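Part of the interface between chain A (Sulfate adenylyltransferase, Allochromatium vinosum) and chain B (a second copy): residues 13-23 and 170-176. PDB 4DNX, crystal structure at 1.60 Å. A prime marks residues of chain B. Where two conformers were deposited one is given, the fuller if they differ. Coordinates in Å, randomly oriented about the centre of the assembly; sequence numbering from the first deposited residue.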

# COMPACT_ATOMS: atom_id res chain seq x y z
N ARG A 13 -3.07 -15.77 -2.29
CA ARG A 13 -4.43 -16.16 -2.67
C ARG A 13 -5.30 -14.96 -3.09
O ARG A 13 -6.45 -15.12 -3.50
CB ARG A 13 -5.10 -16.95 -1.51
CG ARG A 13 -4.30 -18.22 -1.08
CD ARG A 13 -4.07 -19.18 -2.26
NE ARG A 13 -5.30 -19.74 -2.76
CZ ARG A 13 -5.39 -20.62 -3.75
NH1 ARG A 13 -4.27 -21.05 -4.37
NH2 ARG A 13 -6.58 -21.07 -4.15
N PHE A 14 -4.73 -13.77 -3.04
CA PHE A 14 -5.44 -12.57 -3.55
C PHE A 14 -5.62 -12.63 -5.06
O PHE A 14 -4.73 -13.09 -5.79
CB PHE A 14 -4.70 -11.26 -3.17
CG PHE A 14 -5.35 -10.03 -3.73
CD1 PHE A 14 -6.55 -9.53 -3.18
CD2 PHE A 14 -4.74 -9.34 -4.78
CE1 PHE A 14 -7.14 -8.38 -3.73
CE2 PHE A 14 -5.31 -8.20 -5.35
CZ PHE A 14 -6.51 -7.70 -4.83
N VAL A 15 -6.81 -12.18 -5.51
CA VAL A 15 -7.08 -12.19 -6.97
C VAL A 15 -6.48 -10.91 -7.59
O VAL A 15 -7.16 -9.87 -7.78
CB VAL A 15 -8.57 -12.30 -7.26
CG1 VAL A 15 -8.82 -12.43 -8.80
CG2 VAL A 15 -9.11 -13.53 -6.53
N TYR A 16 -5.21 -11.00 -7.98
CA TYR A 16 -4.50 -9.86 -8.60
C TYR A 16 -5.02 -9.39 -9.98
O TYR A 16 -4.87 -8.22 -10.31
CB TYR A 16 -3.00 -10.14 -8.72
CG TYR A 16 -2.22 -9.91 -7.45
CD1 TYR A 16 -1.83 -8.62 -7.07
CD2 TYR A 16 -1.89 -10.99 -6.62
CE1 TYR A 16 -1.13 -8.40 -5.88
CE2 TYR A 16 -1.16 -10.78 -5.41
CZ TYR A 16 -0.76 -9.47 -5.09
OH TYR A 16 -0.06 -9.22 -3.95
N ASP A 17 -5.59 -10.29 -10.80
CA ASP A 17 -6.10 -9.91 -12.10
C ASP A 17 -7.42 -9.16 -11.90
O ASP A 17 -8.36 -9.77 -11.38
CB ASP A 17 -6.35 -11.17 -12.93
CG ASP A 17 -6.85 -10.85 -14.33
OD1 ASP A 17 -6.14 -10.15 -15.06
OD2 ASP A 17 -7.96 -11.30 -14.70
N PRO A 18 -7.52 -7.88 -12.28
CA PRO A 18 -8.72 -7.10 -11.98
C PRO A 18 -9.98 -7.64 -12.67
O PRO A 18 -11.05 -7.60 -12.08
CB PRO A 18 -8.39 -5.70 -12.50
CG PRO A 18 -6.92 -5.64 -12.38
CD PRO A 18 -6.37 -7.00 -12.61
N GLU A 19 -9.85 -8.17 -13.89
CA GLU A 19 -11.04 -8.70 -14.57
C GLU A 19 -11.61 -9.92 -13.83
O GLU A 19 -12.84 -10.01 -13.61
CB GLU A 19 -10.75 -9.00 -16.04
CG GLU A 19 -11.93 -9.65 -16.70
CD GLU A 19 -12.04 -9.33 -18.16
OE1 GLU A 19 -11.28 -9.94 -18.95
OE2 GLU A 19 -12.90 -8.48 -18.52
N GLN A 20 -10.74 -10.85 -13.43
CA GLN A 20 -11.13 -12.03 -12.62
C GLN A 20 -11.68 -11.62 -11.23
O GLN A 20 -12.67 -12.16 -10.75
CB GLN A 20 -9.94 -12.97 -12.41
CG GLN A 20 -9.62 -13.87 -13.64
CD GLN A 20 -10.83 -14.67 -14.14
OE1 GLN A 20 -11.19 -14.61 -15.33
NE2 GLN A 20 -11.48 -15.41 -13.23
N HIS A 21 -11.03 -10.63 -10.62
CA HIS A 21 -11.55 -10.02 -9.38
C HIS A 21 -13.00 -9.52 -9.50
O HIS A 21 -13.87 -9.87 -8.65
CB HIS A 21 -10.63 -8.86 -8.99
CG HIS A 21 -10.89 -8.27 -7.64
ND1 HIS A 21 -9.95 -7.50 -6.98
CD2 HIS A 21 -12.00 -8.25 -6.85
CE1 HIS A 21 -10.44 -7.09 -5.82
NE2 HIS A 21 -11.69 -7.51 -5.72
N HIS A 22 -13.27 -8.77 -10.56
CA HIS A 22 -14.62 -8.23 -10.78
C HIS A 22 -15.62 -9.35 -11.01
O HIS A 22 -16.73 -9.33 -10.48
CB HIS A 22 -14.66 -7.24 -11.97
CG HIS A 22 -13.72 -6.08 -11.83
ND1 HIS A 22 -13.30 -5.33 -12.91
CD2 HIS A 22 -13.13 -5.54 -10.73
CE1 HIS A 22 -12.49 -4.37 -12.48
NE2 HIS A 22 -12.35 -4.49 -11.17
N ARG A 23 -15.22 -10.37 -11.78
CA ARG A 23 -16.12 -11.50 -12.03
C ARG A 23 -16.46 -12.28 -10.75
O ARG A 23 -17.64 -12.68 -10.54
CB ARG A 23 -15.53 -12.44 -13.08
CG ARG A 23 -15.62 -11.84 -14.47
CD ARG A 23 -14.62 -12.45 -15.45
NE ARG A 23 -14.94 -13.84 -15.76
CZ ARG A 23 -15.66 -14.25 -16.80
NH1 ARG A 23 -16.17 -13.36 -17.65
NH2 ARG A 23 -15.89 -15.54 -16.97
N GLN B 170 -7.38 1.28 -4.80
CA GLN B 170 -6.56 0.52 -3.87
C GLN B 170 -6.98 -0.95 -3.85
O GLN B 170 -6.13 -1.85 -3.83
CB GLN B 170 -6.56 1.14 -2.45
CG GLN B 170 -5.47 0.46 -1.57
CD GLN B 170 -5.10 1.26 -0.31
OE1 GLN B 170 -5.98 1.68 0.44
NE2 GLN B 170 -3.78 1.44 -0.06
N THR B 171 -8.29 -1.22 -3.87
CA THR B 171 -8.83 -2.58 -3.82
C THR B 171 -8.30 -3.50 -4.93
O THR B 171 -7.93 -4.67 -4.68
CB THR B 171 -10.39 -2.52 -3.92
OG1 THR B 171 -10.86 -1.70 -2.86
CG2 THR B 171 -11.00 -3.94 -3.77
N ASP B 172 -8.27 -2.95 -6.14
CA ASP B 172 -7.87 -3.74 -7.31
C ASP B 172 -6.36 -3.81 -7.51
O ASP B 172 -5.87 -4.75 -8.14
CB ASP B 172 -8.50 -3.17 -8.58
CG ASP B 172 -10.01 -3.39 -8.64
OD1 ASP B 172 -10.62 -3.92 -7.68
OD2 ASP B 172 -10.60 -2.98 -9.67
N PHE B 173 -5.65 -2.81 -6.99
CA PHE B 173 -4.18 -2.70 -7.21
C PHE B 173 -3.45 -2.46 -5.86
O PHE B 173 -2.75 -1.44 -5.70
CB PHE B 173 -3.86 -1.56 -8.19
CG PHE B 173 -4.77 -1.53 -9.42
CD1 PHE B 173 -4.52 -2.38 -10.49
CD2 PHE B 173 -5.81 -0.62 -9.51
CE1 PHE B 173 -5.37 -2.36 -11.62
CE2 PHE B 173 -6.67 -0.58 -10.60
CZ PHE B 173 -6.45 -1.46 -11.67
N PRO B 174 -3.59 -3.41 -4.94
CA PRO B 174 -3.11 -3.21 -3.53
C PRO B 174 -1.60 -3.04 -3.37
O PRO B 174 -1.17 -2.37 -2.40
CB PRO B 174 -3.61 -4.47 -2.81
CG PRO B 174 -3.55 -5.54 -3.92
CD PRO B 174 -4.24 -4.73 -5.07
N ASP B 175 -0.80 -3.60 -4.28
CA ASP B 175 0.65 -3.45 -4.14
C ASP B 175 1.21 -2.25 -4.86
O ASP B 175 2.40 -1.91 -4.63
CB ASP B 175 1.35 -4.69 -4.66
CG ASP B 175 1.09 -5.94 -3.79
OD1 ASP B 175 0.62 -5.84 -2.60
OD2 ASP B 175 1.38 -7.07 -4.28
N THR B 176 0.40 -1.61 -5.72
CA THR B 176 0.96 -0.50 -6.49
C THR B 176 0.32 0.85 -6.21
O THR B 176 1.01 1.86 -6.26
CB THR B 176 0.97 -0.75 -8.02
OG1 THR B 176 -0.36 -1.06 -8.43
CG2 THR B 176 1.87 -1.90 -8.37
O HOH W 1 -7.58 -7.04 -8.42
O HOH W 2 -3.60 -5.99 -9.21

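This small contact between two copies of sulfate adenylyltransferase illustrates a common principle of interface design: two apolar patches of aromatic rings and prolines, separated by a hydrated backbone carbonyl and joined by two side-chain hydrogen bonds to carboxylates. On chain A a loop leads into a helix that starts at Pro18; on chain B a helix ends at Asp172′ and gives way to a loop. The CA traces come nearest where these two helix ends meet, with Pro18 CA 5.8 Å from Asp172′ CA. Asp17 stabilises the start of its helix as N-cap, its OD2 accepting from Gln20 N at 3.1 Å, and its side chain takes no part in the contact.

Proline rings offer compact, rigid apolar surfaces, and both stretches exploit this. Pro174′ CG lies 3.5 Å from Phe14 CE2 and 4.2 Å from Tyr16 CE1, so one ring serves two aromatics. The converse pairing sets Pro18 CG 3.7 Å from Phe173′ CE1. The Phe14 ring also turns its edge to the helix end, placing CZ 3.3 Å from Thr171′ O; the slightly positive rim of an aromatic ring suits a carbonyl oxygen.

The polar bonds depend on reach. Tyr16 and His22 both leave the backbone sideways, yet their ends come nearer chain B. Tyr16 OH donates to Asp175′ OD2 at 2.6 Å, a short bond to a buried carboxylate, while His22 NE2 donates to Asp172′ OD2 at 2.8 Å in almost straight geometry (174°). The other carboxylate oxygen, Asp172′ OD1, sits over one face of the His21 ring, 3.7 Å from CE1.

Water joins the backbones where they do not bond directly. Water 2 donates to Tyr16 O and Asp172′ O, each 2.8 Å from its oxygen, bridging two acceptors that could not pair with each other.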